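Local structure of d-3-phosphoglycerate dehydrogenase oxidoreductase protein (Ralstonia solanacearum, 3GG9) at residues A[56-61]-A[87-91]; A[75-81]-A[99-105]. The protein probably catalyses the NAD-dependent oxidation of 3-phosphoglycerate. All blocks are in the same frame, centred on the assembly; numbering follows the deposited sequence. Where two conformers were deposited one is given.

Interaction 1 (A[56-61]-A[87-91]); sequences RERTRV and GHIDL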
ATOM      1  N   ARG A  56     -16.872  11.868 -13.281  1.00 21.46           N
ATOM      2  CA  ARG A  56     -17.346  11.978 -11.910  0.50 27.27           C
ATOM      3  C   ARG A  56     -17.714  13.416 -11.528  1.00 29.38           C
ATOM      4  O   ARG A  56     -18.452  14.073 -12.254  1.00 35.10           O
ATOM      5  CB  ARG A  56     -16.349  11.310 -10.950  0.50 24.42           C
ATOM      6  CG  ARG A  56     -16.262   9.795 -11.183  0.50 22.13           C
ATOM      7  CD  ARG A  56     -17.638   9.134 -11.093  0.50 22.17           C
ATOM      8  NE  ARG A  56     -18.334   9.468  -9.847  0.50 32.70           N
ATOM      9  CZ  ARG A  56     -19.549  10.013  -9.763  0.50 27.01           C
ATOM     10  NH1 ARG A  56     -20.066  10.282  -8.573  0.50 28.36           N
ATOM     11  NH2 ARG A  56     -20.251  10.285 -10.854  0.50 28.97           N
ATOM     12  N   GLU A  57     -17.187  13.924 -10.419  1.00 32.23           N
ATOM     13  CA  GLU A  57     -17.507  15.297 -10.011  1.00 32.33           C
ATOM     14  C   GLU A  57     -16.411  16.320 -10.298  1.00 33.99           C
ATOM     15  O   GLU A  57     -16.354  17.364  -9.644  1.00 33.21           O
ATOM     16  CB  GLU A  57     -17.887  15.341  -8.526  1.00 41.84           C
ATOM     17  CG  GLU A  57     -19.040  14.412  -8.141  1.00 52.78           C
ATOM     18  CD  GLU A  57     -20.052  15.084  -7.206  1.00 71.51           C
ATOM     19  OE1 GLU A  57     -21.229  14.646  -7.180  1.00 73.48           O
ATOM     20  OE2 GLU A  57     -19.683  16.058  -6.511  1.00 70.80           O
ATOM     21  N   ARG A  58     -15.547  16.037 -11.272  1.00 28.87           N
ATOM     22  CA  ARG A  58     -14.398  16.917 -11.539  1.00 30.07           C
ATOM     23  C   ARG A  58     -14.761  18.339 -12.030  1.00 36.62           C
ATOM     24  O   ARG A  58     -14.015  19.304 -11.775  1.00 33.57           O
ATOM     25  CB  ARG A  58     -13.405  16.240 -12.496  1.00 32.13           C
ATOM     26  CG  ARG A  58     -12.745  14.966 -11.923  1.00 28.62           C
ATOM     27  CD  ARG A  58     -11.694  14.394 -12.853  1.00 31.74           C
ATOM     28  NE  ARG A  58     -11.248  13.094 -12.364  1.00 31.08           N
ATOM     29  CZ  ARG A  58     -10.523  12.198 -13.043  1.00 27.21           C
ATOM     30  NH1 ARG A  58     -10.117  12.390 -14.282  1.00 22.68           N
ATOM     31  NH2 ARG A  58     -10.223  11.063 -12.457  1.00 25.20           N
ATOM     32  N   THR A  59     -15.883  18.453 -12.740  1.00 35.20           N
ATOM     33  CA  THR A  59     -16.398  19.737 -13.239  1.00 35.55           C
ATOM     34  C   THR A  59     -17.852  19.889 -12.796  1.00 36.91           C
ATOM     35  O   THR A  59     -18.646  18.948 -12.905  1.00 30.94           O
ATOM     36  CB  THR A  59     -16.275  19.851 -14.791  1.00 38.13           C
ATOM     37  OG1 THR A  59     -14.901  20.043 -15.141  1.00 40.03           O
ATOM     38  CG2 THR A  59     -17.066  21.051 -15.346  1.00 41.11           C
ATOM     39  N   ARG A  60     -18.190  21.056 -12.243  1.00 40.35           N
ATOM     40  CA  ARG A  60     -19.592  21.338 -11.948  1.00 43.20           C
ATOM     41  C   ARG A  60     -20.288  22.087 -13.077  1.00 36.61           C
ATOM     42  O   ARG A  60     -19.691  22.945 -13.720  1.00 31.40           O
ATOM     43  CB  ARG A  60     -19.809  22.047 -10.606  1.00 46.11           C
ATOM     44  CG  ARG A  60     -18.714  22.951 -10.092  1.00 53.84           C
ATOM     45  CD  ARG A  60     -19.097  23.535  -8.716  1.00 58.21           C
ATOM     46  NE  ARG A  60     -19.688  22.523  -7.831  1.00 69.95           N
ATOM     47  CZ  ARG A  60     -20.973  22.474  -7.478  1.00 72.61           C
ATOM     48  NH1 ARG A  60     -21.830  23.391  -7.920  1.00 68.72           N
ATOM     49  NH2 ARG A  60     -21.403  21.499  -6.685  1.00 69.32           N
ATOM     50  N   VAL A  61     -21.547  21.743 -13.313  1.00 34.10           N
ATOM     51  CA  VAL A  61     -22.319  22.353 -14.385  1.00 36.59           C
ATOM     52  C   VAL A  61     -23.396  23.242 -13.771  1.00 34.97           C
ATOM     53  O   VAL A  61     -24.368  22.759 -13.178  1.00 32.15           O
ATOM     54  CB  VAL A  61     -22.894  21.283 -15.352  1.00 39.04           C
ATOM     55  CG1 VAL A  61     -23.916  21.887 -16.316  1.00 37.36           C
ATOM     56  CG2 VAL A  61     -21.755  20.631 -16.141  1.00 39.43           C
ATOM     57  N   GLY A  87     -25.292  19.061  -5.553  1.00 74.87           N
ATOM     58  CA  GLY A  87     -24.951  18.138  -6.642  1.00 66.58           C
ATOM     59  C   GLY A  87     -24.141  18.911  -7.664  1.00 58.71           C
ATOM     60  O   GLY A  87     -24.322  20.127  -7.807  1.00 62.65           O
ATOM     61  N   HIS A  88     -23.251  18.242  -8.390  1.00 47.85           N
ATOM     62  CA  HIS A  88     -22.374  18.978  -9.298  0.50 44.62           C
ATOM     63  C   HIS A  88     -23.048  19.339 -10.635  1.00 40.31           C
ATOM     64  O   HIS A  88     -22.489  20.073 -11.437  1.00 33.58           O
ATOM     65  CB  HIS A  88     -21.040  18.250  -9.493  0.50 44.54           C
ATOM     66  CG  HIS A  88     -21.107  17.120 -10.467  0.50 39.73           C
ATOM     67  ND1 HIS A  88     -20.570  17.205 -11.732  0.50 41.03           N
ATOM     68  CD2 HIS A  88     -21.656  15.887 -10.370  0.50 43.39           C
ATOM     69  CE1 HIS A  88     -20.783  16.072 -12.373  0.50 40.86           C
ATOM     70  NE2 HIS A  88     -21.439  15.253 -11.569  0.50 43.13           N
ATOM     71  N   ILE A  89     -24.259  18.828 -10.866  1.00 40.28           N
ATOM     72  CA  ILE A  89     -25.032  19.243 -12.045  1.00 42.13           C
ATOM     73  C   ILE A  89     -26.386  19.857 -11.650  1.00 41.86           C
ATOM     74  O   ILE A  89     -27.193  19.218 -10.972  1.00 42.38           O
ATOM     75  CB  ILE A  89     -25.252  18.098 -13.084  1.00 45.60           C
ATOM     76  CG1 ILE A  89     -23.925  17.453 -13.500  1.00 40.23           C
ATOM     77  CG2 ILE A  89     -25.965  18.633 -14.341  1.00 38.95           C
ATOM     78  CD1 ILE A  89     -24.114  16.153 -14.251  1.00 43.83           C
ATOM     79  N   ASP A  90     -26.621  21.100 -12.074  1.00 41.37           N
ATOM     80  CA  ASP A  90     -27.926  21.755 -11.879  1.00 39.24           C
ATOM     81  C   ASP A  90     -28.945  21.151 -12.857  1.00 34.35           C
ATOM     82  O   ASP A  90     -29.034  21.568 -14.022  1.00 36.61           O
ATOM     83  CB  ASP A  90     -27.778  23.269 -12.078  1.00 37.49           C
ATOM     84  CG  ASP A  90     -29.010  24.064 -11.623  1.00 44.38           C
ATOM     85  OD1 ASP A  90     -30.120  23.507 -11.484  1.00 50.67           O
ATOM     86  OD2 ASP A  90     -28.861  25.281 -11.425  1.00 39.22           O
ATOM     87  N   LEU A  91     -29.689  20.150 -12.379  1.00 31.66           N
ATOM     88  CA  LEU A  91     -30.571  19.354 -13.226  1.00 36.08           C
ATOM     89  C   LEU A  91     -31.769  20.150 -13.730  1.00 41.60           C
ATOM     90  O   LEU A  91     -32.216  19.960 -14.866  1.00 44.88           O
ATOM     91  CB  LEU A  91     -31.052  18.103 -12.480  1.00 32.24           C
ATOM     92  CG  LEU A  91     -29.947  17.111 -12.114  1.00 38.89           C
ATOM     93  CD1 LEU A  91     -30.527  15.874 -11.438  1.00 38.54           C
ATOM     94  CD2 LEU A  91     -29.156  16.717 -13.357  1.00 44.48           C
TER

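Interaction 2 (A[75-81]-A[99-105]); sequences ISQTGRV and VVVLEGK. With SO4 (sulfate ion), chain E.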
ATOM      1  N   ILE A  75     -25.467  15.921 -21.652  1.00 27.63           N
ATOM      2  CA  ILE A  75     -24.392  15.699 -20.694  1.00 27.18           C
ATOM      3  C   ILE A  75     -24.450  14.229 -20.313  1.00 32.11           C
ATOM      4  O   ILE A  75     -25.499  13.730 -19.869  1.00 30.20           O
ATOM      5  CB  ILE A  75     -24.536  16.580 -19.448  1.00 31.12           C
ATOM      6  CG1 ILE A  75     -24.377  18.053 -19.827  1.00 29.18           C
ATOM      7  CG2 ILE A  75     -23.467  16.217 -18.381  1.00 26.30           C
ATOM      8  CD1 ILE A  75     -25.007  18.988 -18.809  1.00 32.77           C
ATOM      9  N   SER A  76     -23.340  13.526 -20.531  1.00 29.87           N
ATOM     10  CA  SER A  76     -23.257  12.121 -20.149  1.00 26.98           C
ATOM     11  C   SER A  76     -22.306  11.951 -18.967  1.00 24.34           C
ATOM     12  O   SER A  76     -21.112  12.200 -19.083  1.00 29.83           O
ATOM     13  CB  SER A  76     -22.812  11.238 -21.326  1.00 26.20           C
ATOM     14  OG  SER A  76     -23.064   9.880 -20.998  1.00 32.38           O
ATOM     15  N   GLN A  77     -22.871  11.526 -17.841  1.00 24.08           N
ATOM     16  CA  GLN A  77     -22.177  11.406 -16.572  1.00 29.32           C
ATOM     17  C   GLN A  77     -21.633  10.007 -16.393  1.00 31.87           C
ATOM     18  O   GLN A  77     -22.389   9.021 -16.496  1.00 30.06           O
ATOM     19  CB  GLN A  77     -23.155  11.692 -15.428  1.00 31.60           C
ATOM     20  CG  GLN A  77     -22.539  11.698 -14.058  1.00 33.82           C
ATOM     21  CD  GLN A  77     -21.422  12.700 -13.984  1.00 31.77           C
ATOM     22  OE1 GLN A  77     -21.614  13.878 -14.238  1.00 40.81           O
ATOM     23  NE2 GLN A  77     -20.234  12.226 -13.679  1.00 34.19           N
ATOM     24  N   THR A  78     -20.330   9.930 -16.109  1.00 32.08           N
ATOM     25  CA  THR A  78     -19.709   8.681 -15.670  1.00 30.87           C
ATOM     26  C   THR A  78     -20.137   8.465 -14.215  1.00 29.76           C
ATOM     27  O   THR A  78     -20.034   9.376 -13.398  1.00 30.35           O
ATOM     28  CB  THR A  78     -18.143   8.711 -15.800  1.00 25.20           C
ATOM     29  OG1 THR A  78     -17.620   9.853 -15.114  1.00 34.90           O
ATOM     30  CG2 THR A  78     -17.685   8.711 -17.266  1.00 26.52           C
ATOM     31  N   GLY A  79     -20.668   7.286 -13.908  1.00 28.17           N
ATOM     32  CA  GLY A  79     -21.204   7.016 -12.586  1.00 28.75           C
ATOM     33  C   GLY A  79     -22.544   7.694 -12.333  1.00 33.44           C
ATOM     34  O   GLY A  79     -23.195   8.171 -13.266  1.00 35.96           O
ATOM     35  N   ARG A  80     -22.944   7.742 -11.063  1.00 35.79           N
ATOM     36  CA  ARG A  80     -24.277   8.214 -10.656  1.00 37.76           C
ATOM     37  C   ARG A  80     -24.466   9.740 -10.738  1.00 36.96           C
ATOM     38  O   ARG A  80     -23.519  10.515 -10.597  1.00 38.84           O
ATOM     39  CB  ARG A  80     -24.611   7.709  -9.238  1.00 40.41           C
ATOM     40  CG  ARG A  80     -23.861   8.428  -8.105  1.00 48.96           C
ATOM     41  CD  ARG A  80     -23.776   7.584  -6.824  1.00 56.17           C
ATOM     42  NE  ARG A  80     -24.910   7.793  -5.917  1.00 79.13           N
ATOM     43  CZ  ARG A  80     -24.990   8.766  -5.006  1.00 85.74           C
ATOM     44  NH1 ARG A  80     -26.065   8.860  -4.231  1.00 82.22           N
ATOM     45  NH2 ARG A  80     -24.004   9.651  -4.866  1.00 85.87           N
ATOM     46  N   VAL A  81     -25.709  10.150 -10.972  1.00 39.10           N
ATOM     47  CA  VAL A  81     -26.096  11.557 -10.922  1.00 44.41           C
ATOM     48  C   VAL A  81     -26.883  11.777  -9.637  1.00 47.67           C
ATOM     49  O   VAL A  81     -27.918  11.133  -9.420  1.00 43.94           O
ATOM     50  CB  VAL A  81     -26.972  11.974 -12.139  1.00 46.29           C
ATOM     51  CG1 VAL A  81     -27.267  13.474 -12.098  1.00 42.97           C
ATOM     52  CG2 VAL A  81     -26.293  11.615 -13.446  1.00 45.43           C
ATOM     53  N   VAL A  99     -31.557  20.154 -22.064  1.00 39.79           N
ATOM     54  CA  VAL A  99     -30.304  19.389 -22.078  1.00 38.31           C
ATOM     55  C   VAL A  99     -30.521  18.120 -21.264  1.00 38.73           C
ATOM     56  O   VAL A  99     -30.817  18.206 -20.064  1.00 41.56           O
ATOM     57  CB  VAL A  99     -29.137  20.218 -21.486  1.00 34.46           C
ATOM     58  CG1 VAL A  99     -27.874  19.353 -21.293  1.00 39.12           C
ATOM     59  CG2 VAL A  99     -28.828  21.397 -22.393  1.00 34.08           C
ATOM     60  N   VAL A 100     -30.418  16.950 -21.907  1.00 38.13           N
ATOM     61  CA  VAL A 100     -30.601  15.699 -21.174  1.00 38.00           C
ATOM     62  C   VAL A 100     -29.338  15.292 -20.432  1.00 34.83           C
ATOM     63  O   VAL A 100     -28.231  15.391 -20.960  1.00 37.19           O
ATOM     64  CB  VAL A 100     -31.167  14.511 -22.035  1.00 36.54           C
ATOM     65  CG1 VAL A 100     -32.586  14.811 -22.477  1.00 42.52           C
ATOM     66  CG2 VAL A 100     -30.280  14.190 -23.222  1.00 41.36           C
ATOM     67  N   VAL A 101     -29.514  14.864 -19.189  1.00 37.08           N
ATOM     68  CA  VAL A 101     -28.406  14.367 -18.390  1.00 33.52           C
ATOM     69  C   VAL A 101     -28.507  12.853 -18.339  1.00 31.25           C
ATOM     70  O   VAL A 101     -29.517  12.298 -17.903  1.00 35.45           O
ATOM     71  CB  VAL A 101     -28.377  14.992 -16.984  1.00 33.70           C
ATOM     72  CG1 VAL A 101     -27.293  14.333 -16.123  1.00 32.47           C
ATOM     73  CG2 VAL A 101     -28.128  16.504 -17.092  1.00 34.09           C
ATOM     74  N   LEU A 102     -27.458  12.186 -18.815  1.00 33.50           N
ATOM     75  CA  LEU A 102     -27.452  10.729 -18.878  1.00 27.01           C
ATOM     76  C   LEU A 102     -26.694  10.181 -17.679  1.00 29.81           C
ATOM     77  O   LEU A 102     -25.649  10.712 -17.313  1.00 27.30           O
ATOM     78  CB  LEU A 102     -26.834  10.241 -20.191  1.00 30.98           C
ATOM     79  CG  LEU A 102     -27.332  10.921 -21.476  1.00 33.53           C
ATOM     80  CD1 LEU A 102     -26.804  10.222 -22.692  1.00 28.17           C
ATOM     81  CD2 LEU A 102     -28.841  11.004 -21.540  1.00 26.97           C
ATOM     82  N   GLU A 103     -27.247   9.147 -17.055  1.00 25.88           N
ATOM     83  CA  GLU A 103     -26.702   8.622 -15.809  1.00 35.43           C
ATOM     84  C   GLU A 103     -26.015   7.309 -16.085  1.00 35.36           C
ATOM     85  O   GLU A 103     -26.577   6.425 -16.755  1.00 26.83           O
ATOM     86  CB  GLU A 103     -27.807   8.435 -14.762  1.00 33.89           C
ATOM     87  CG  GLU A 103     -27.323   7.847 -13.432  1.00 45.23           C
ATOM     88  CD  GLU A 103     -28.303   8.030 -12.296  1.00 47.82           C
ATOM     89  OE1 GLU A 103     -27.842   8.263 -11.150  1.00 52.99           O
ATOM     90  OE2 GLU A 103     -29.529   7.942 -12.543  1.00 51.28           O
ATOM     91  N   GLY A 104     -24.790   7.190 -15.587  1.00 37.17           N
ATOM     92  CA  GLY A 104     -24.066   5.945 -15.691  1.00 37.81           C
ATOM     93  C   GLY A 104     -24.282   5.042 -14.499  1.00 37.42           C
ATOM     94  O   GLY A 104     -25.177   5.258 -13.683  1.00 36.32           O
ATOM     95  N   LYS A 105     -23.451   4.012 -14.408  1.00 44.99           N
ATOM     96  CA  LYS A 105     -23.392   3.170 -13.224  1.00 40.95           C
ATOM     97  C   LYS A 105     -21.969   3.189 -12.657  1.00 42.61           C
ATOM     98  O   LYS A 105     -20.998   3.430 -13.379  1.00 40.76           O
ATOM     99  CB  LYS A 105     -23.842   1.737 -13.533  1.00 47.85           C
ATOM    100  CG  LYS A 105     -25.317   1.634 -13.934  1.00 63.87           C
ATOM    101  CD  LYS A 105     -26.079   0.635 -13.062  1.00 76.26           C
ATOM    102  CE  LYS A 105     -27.593   0.860 -13.142  1.00 80.06           C
ATOM    103  NZ  LYS A 105     -28.362  -0.135 -12.336  1.00 79.68           N
TER
HETATM  104  S   SO4 E   1     -20.143   6.407  -8.473  1.00 48.18           S
HETATM  105  O1  SO4 E   1     -19.039   6.814  -9.316  1.00 57.55           O
HETATM  106  O2  SO4 E   1     -21.384   6.448  -9.224  1.00 42.04           O
HETATM  107  O3  SO4 E   1     -19.913   5.044  -8.012  1.00 57.33           O
HETATM  108  O4  SO4 E   1     -20.196   7.321  -7.332  1.00 40.52           O
HETATM  109  O   HOH W   1     -20.793   5.170 -15.919  1.00 28.97           O

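Interaction 1 (A[56-61]-A[87-91])
H88 enters the loop 56-61 ring first, and most of the contact is built round its imidazole. Its CG stands between the backbone N and the carbonyl carbon (chi1 80°), a torsion that sends the ring in among the backbone of R56, E57 and T59. There ND1 gives its hydrogen to T59 O at 2.8 Å, the oxygen lying at the ring edge close to the ring plane. CA of E57 sits over one face, 4.0 Å from the ring centroid and almost on the normal, a CH-pi contact. CG1 of I89, the next residue in the chain, lies against the opposite face toward the rim. The E57 carboxylate follows across the CD2 side of the ring, its plane turned 46° from that of the imidazole, with OE1 3.4 Å from H88 CD2; its other oxygen, OE2, has a long, weak ion pair with R252. CE1 of H88 comes to 3.1 Å from R56 O, an oxygen that accepts a hydrogen bond from Q77 NE2.

Further along, the two loops join by backbone. V61 N bonds to H88 O at 2.7 Å and D90 N to V61 O at 3.0 Å, both nearly straight, making a single bridge between V61 and I89. Over it, CB of V61 meets CG2 of I89. R60 bends at chi3 and lays one face of its guanidinium over H88 CA. D90 turns its carboxylate to the following helix, 91-97, as N-cap, its OD1 accepting from A93 N.

In this conformer the ND1 bond and the groups over both faces set the rotation of the ring, and the hydrogen carried on ND1 lets a side chain satisfy T59 O, a backbone carbonyl in irregular loop.

Interaction 2 (A[75-81]-A[99-105])
I75 and V101 pair at the close-packed end of this contact, where strands 75-77 and 100-102 run parallel with their axes 4.6 Å apart. The backbone ladder is regular: I75 N bonds to V100 O, L102 N to I75 O at 2.7 Å, and Q77 N to L102 O. CD1 of I75 reaches CG1 of V99 at 3.8 Å, while CG1 of V101 meets CG2 of V81; helix 91-97 covers this face through C94 and L91. On the other face OG of S76 lies beside CB of L102, its hydroxyl bonded to A316 O in helix 306-324, whose I323 touches L102.

Strand 74-77, helix 91-97 and strand 100-102 form a beta-alpha-beta crossover, which places 100-102 at the edge of the five-stranded parallel sheet.

Beyond Q77 the first strand gives way to loop, and the bonding becomes less regular. E103 sends an extended side chain, CG anti to the backbone N (chi1 178°), across V81, with E103 CB 3.8 Å from V81 CG2. Its OE1 takes the V81 amide N at 2.9 Å from above the carboxylate plane, while OE2 forms a salt bridge with R83, so the two oxygens grip different partners. G104 N bonds to G79 O at 3.0 Å with a bent angle of 132°, the donor standing above the carbonyl plane.

At the outer end, where R80 and K105 are exposed, a water carries part of the contact: it accepts from G79 N and donates to K105 O, linking the two backbones one step beyond the G104-G79 bond. R80 N donates to O2 of a sulfate ion, probably from the crystallisation liquor, at 2.7 Å. CG of R80 lies 3.4 Å from the same sulfate O2. R224 and Y312 hold that sulfate from elsewhere in the chain. K105 starts its side chain away from 75-81.

From the N terminus the segments come in the order 56-61, 75-81, 87-91 and 99-105, so the two contacts cross rather than nest. Interaction 1 closes the loop that runs from beyond strand 51-54, through helix 63-66 and strand 74-77, to the approach of helix 91-97. Interaction 2 closes the following crossover, returning from strand 74-77 over that helix to strand 100-102. They touch where R56 NH2 meets T78 O, 2.7 Å apart, a probable hydrogen bond, and where Q77 OE1 packs on H88 and I89; R56 NE also forms a salt bridge with the sulfate of interaction 2. Together they tie two loops beyond adjacent strands to the edge of the five-stranded sheet.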